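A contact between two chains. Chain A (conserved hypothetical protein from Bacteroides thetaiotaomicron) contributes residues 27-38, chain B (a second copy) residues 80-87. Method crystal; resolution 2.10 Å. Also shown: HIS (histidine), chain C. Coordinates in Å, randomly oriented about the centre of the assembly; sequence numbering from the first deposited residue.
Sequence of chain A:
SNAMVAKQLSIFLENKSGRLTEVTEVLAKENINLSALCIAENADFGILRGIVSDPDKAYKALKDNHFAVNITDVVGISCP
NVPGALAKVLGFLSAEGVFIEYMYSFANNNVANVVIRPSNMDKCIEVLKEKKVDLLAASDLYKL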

# COMPACT_ATOMS: atom_id res chain seq x y z
N LEU A 27 -8.20 20.32 10.90
CA LEU A 27 -9.62 20.07 10.79
C LEU A 27 -10.43 20.47 12.02
O LEU A 27 -11.50 21.04 11.85
CB LEU A 27 -9.88 18.60 10.40
CG LEU A 27 -9.24 18.26 9.04
CD1 LEU A 27 -9.47 16.79 8.70
CD2 LEU A 27 -9.78 19.15 7.88
N ALA A 28 -9.92 20.18 13.24
CA ALA A 28 -10.55 20.62 14.48
C ALA A 28 -10.73 22.13 14.55
O ALA A 28 -11.75 22.64 15.07
CB ALA A 28 -9.71 20.22 15.69
N LYS A 29 -9.71 22.86 14.10
CA LYS A 29 -9.73 24.33 14.20
C LYS A 29 -10.86 24.93 13.32
O LYS A 29 -11.39 26.03 13.63
CB LYS A 29 -8.37 24.89 13.80
CG LYS A 29 -8.36 26.39 13.52
CD LYS A 29 -6.94 27.00 13.61
CE LYS A 29 -6.56 27.54 15.04
NZ LYS A 29 -7.24 28.82 15.54
N GLU A 30 -11.23 24.21 12.25
CA GLU A 30 -12.28 24.67 11.38
C GLU A 30 -13.69 24.20 11.82
O GLU A 30 -14.70 24.52 11.12
CB GLU A 30 -12.00 24.26 9.91
CG GLU A 30 -10.66 24.70 9.26
CD GLU A 30 -10.34 26.20 9.31
OE1 GLU A 30 -10.64 26.87 10.32
OE2 GLU A 30 -9.73 26.75 8.35
N ASN A 31 -13.76 23.47 12.94
CA ASN A 31 -14.97 22.78 13.44
C ASN A 31 -15.48 21.84 12.35
O ASN A 31 -16.68 21.79 12.06
CB ASN A 31 -16.07 23.77 13.88
CG ASN A 31 -17.08 23.17 14.92
OD1 ASN A 31 -18.32 23.16 14.71
ND2 ASN A 31 -16.54 22.69 16.04
N ILE A 32 -14.53 21.11 11.73
CA ILE A 32 -14.84 20.11 10.74
C ILE A 32 -14.81 18.80 11.46
O ILE A 32 -13.81 18.43 12.08
CB ILE A 32 -13.96 20.21 9.48
CG1 ILE A 32 -14.31 21.46 8.66
CG2 ILE A 32 -14.28 19.03 8.47
CD1 ILE A 32 -13.31 21.85 7.56
N ASN A 33 -15.95 18.12 11.42
CA ASN A 33 -16.08 16.76 11.98
C ASN A 33 -15.63 15.68 11.00
O ASN A 33 -15.97 15.68 9.78
CB ASN A 33 -17.55 16.46 12.40
CG ASN A 33 -17.66 15.32 13.43
OD1 ASN A 33 -17.01 15.35 14.46
ND2 ASN A 33 -18.49 14.32 13.13
N LEU A 34 -14.94 14.70 11.55
CA LEU A 34 -14.57 13.49 10.83
C LEU A 34 -15.68 12.45 10.99
O LEU A 34 -16.06 12.14 12.09
CB LEU A 34 -13.25 12.99 11.40
CG LEU A 34 -11.99 13.88 11.22
CD1 LEU A 34 -10.86 13.39 12.14
CD2 LEU A 34 -11.47 13.79 9.81
N SER A 35 -16.19 11.90 9.90
CA SER A 35 -17.24 10.86 9.92
C SER A 35 -16.70 9.46 9.87
O SER A 35 -17.26 8.54 10.45
CB SER A 35 -18.12 11.02 8.69
OG SER A 35 -19.02 12.02 8.99
N ALA A 36 -15.64 9.33 9.10
CA ALA A 36 -15.07 8.03 8.72
C ALA A 36 -13.69 8.30 8.20
O ALA A 36 -13.47 9.22 7.37
CB ALA A 36 -15.89 7.35 7.63
N LEU A 37 -12.75 7.50 8.65
CA LEU A 37 -11.46 7.57 8.07
C LEU A 37 -10.77 6.22 8.11
O LEU A 37 -11.21 5.28 8.79
CB LEU A 37 -10.64 8.66 8.75
CG LEU A 37 -10.45 8.54 10.22
CD1 LEU A 37 -9.70 7.19 10.50
CD2 LEU A 37 -9.68 9.80 10.69
N CYS A 38 -9.67 6.12 7.38
CA CYS A 38 -9.02 4.86 7.20
C CYS A 38 -7.66 5.32 6.72
O CYS A 38 -7.53 6.21 5.87
CB CYS A 38 -9.79 4.08 6.12
SG CYS A 38 -9.02 2.63 5.76
N PRO B 80 -15.70 11.15 21.91
CA PRO B 80 -16.86 11.90 21.39
C PRO B 80 -16.86 12.16 19.87
O PRO B 80 -15.80 12.30 19.23
CB PRO B 80 -16.85 13.19 22.25
CG PRO B 80 -16.26 12.71 23.56
CD PRO B 80 -15.12 11.82 23.10
N ASN B 81 -18.07 12.17 19.30
CA ASN B 81 -18.23 12.45 17.89
C ASN B 81 -18.38 13.94 17.71
O ASN B 81 -19.42 14.43 17.26
CB ASN B 81 -19.42 11.70 17.25
CG ASN B 81 -19.50 11.90 15.73
OD1 ASN B 81 -18.48 12.15 15.10
ND2 ASN B 81 -20.70 11.83 15.15
N VAL B 82 -17.30 14.65 18.03
CA VAL B 82 -17.24 16.11 17.87
C VAL B 82 -15.87 16.47 17.29
O VAL B 82 -14.96 15.66 17.39
CB VAL B 82 -17.64 16.94 19.17
CG1 VAL B 82 -18.99 16.47 19.75
CG2 VAL B 82 -16.53 16.97 20.27
N PRO B 83 -15.75 17.63 16.59
CA PRO B 83 -14.48 18.10 16.05
C PRO B 83 -13.37 18.16 17.11
O PRO B 83 -13.61 18.63 18.23
CB PRO B 83 -14.85 19.50 15.55
CG PRO B 83 -16.21 19.23 14.96
CD PRO B 83 -16.83 18.54 16.15
N GLY B 84 -12.19 17.66 16.74
CA GLY B 84 -11.01 17.77 17.61
C GLY B 84 -10.87 16.67 18.65
O GLY B 84 -9.91 16.67 19.44
N ALA B 85 -11.83 15.75 18.66
CA ALA B 85 -11.92 14.76 19.69
C ALA B 85 -10.81 13.75 19.46
O ALA B 85 -10.05 13.46 20.38
CB ALA B 85 -13.27 14.12 19.66
N LEU B 86 -10.71 13.25 18.22
CA LEU B 86 -9.63 12.34 17.84
C LEU B 86 -8.25 13.01 17.96
O LEU B 86 -7.30 12.38 18.40
CB LEU B 86 -9.83 11.80 16.42
CG LEU B 86 -8.82 10.75 15.91
CD1 LEU B 86 -8.63 9.53 16.88
CD2 LEU B 86 -9.21 10.30 14.51
N ALA B 87 -8.18 14.28 17.53
CA ALA B 87 -7.04 15.16 17.65
C ALA B 87 -6.42 15.14 19.04
O ALA B 87 -5.20 15.22 19.16
CB ALA B 87 -7.44 16.62 17.33
N HIS C . -15.99 13.05 14.87
CA HIS C . -14.78 13.05 15.77
C HIS C . -13.61 13.92 15.39
O HIS C . -13.66 14.81 14.55
CB HIS C . -14.26 11.64 16.08
CG HIS C . -13.89 10.79 14.87
ND1 HIS C . -14.84 10.21 14.03
CD2 HIS C . -12.69 10.30 14.46
CE1 HIS C . -14.23 9.46 13.12
NE2 HIS C . -12.92 9.49 13.37
OXT HIS C . -12.52 13.70 15.94
O HOH W 1 -12.51 16.81 13.80

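Contact between chain A residues 27-38 and chain B residues 80-87, two copies of one protein that hold a free histidine between them; the two stretches bury 416 Å² against each other, both sides summed. The one direct hydrogen bond across the stretches joins two asparagine side chains: Asn A33 ND2 donates to Asn B81 OD1 at 2.9 Å, with a nearly straight N-H...O angle of 170°. Both side chains are t at chi1 (-159° for Asn A33, -175° for Asn B81), and although each CA-to-CB bond points sideways, each amide end comes nearer to the other chain. The chi2 of Asn A33, 52°, leaves its two amide atoms with separate tasks: while ND2 binds Asn B81, OD1 accepts from the amino group of the ligand (HIS N to Asn A33 OD1, 2.5 Å). The same Asn A33 OD1 lies 3.4 Å from Pro B83 N, but a proline nitrogen inside a chain has no hydrogen to share, so this is packing only. Asn B81 OD1 serves twice, accepting also from HIS N at 2.7 Å, while its ND2 is satisfied elsewhere in the structure. With Leu A34 O as third acceptor, 2.9 Å from HIS N, the ligand's amino group is held by both chains.

The carboxylate is held by backbone. Leu A34 N donates to HIS O at 3.3 Å, and Leu B86 N, in the first turn of a helix, donates to HIS OXT at 2.9 Å. Water 1 ties the stretches together beside it, donating to Ile A32 O (2.7 Å from the water oxygen) and to HIS O (2.4 Å), and accepting from Gly B84 N (3.1 Å).

Pro B83 has the largest covered area of any residue here, 97 Å². The Pro B83 ring, puckered C-gamma exo, lies against chain A: Pro B83 CG is 3.6 Å from Asn A31 ND2, and Pro B83 CB is 3.8 Å from Ile A32 O. Asn A31 leaves the helix with positive phi (56°) in a Schellman motif, Asn A31 N bonded to Ala A28 O at 3.0 Å; its CA-to-CB bond points away from chain B, yet with chi1 at -156° (t) the amide end comes back to the proline.

Pro B83 and Gly B84 are the central residues of a type II turn from Val B82 to Ala B85, closed by a weak bond from Ala B85 N to Val B82 O (3.4 Å). Gly B84, the helix N-cap, has phi 86°, a value that favours glycine, and Gly B84 CA packs 3.4 Å from Ala A28 CB. An ideal CB on Gly B84 would sit a tight 3.2 Å from Ala A28 CB.

Leu B86 (t, p) points toward chain A, where Leu B86 CD2 meets Leu A37 CD2 at 3.9 Å and Leu A34 CD1 at 4.2 Å. Leu A37 (p, p) points toward chain B; Leu A34 (m, t) starts sideways but its end comes nearer.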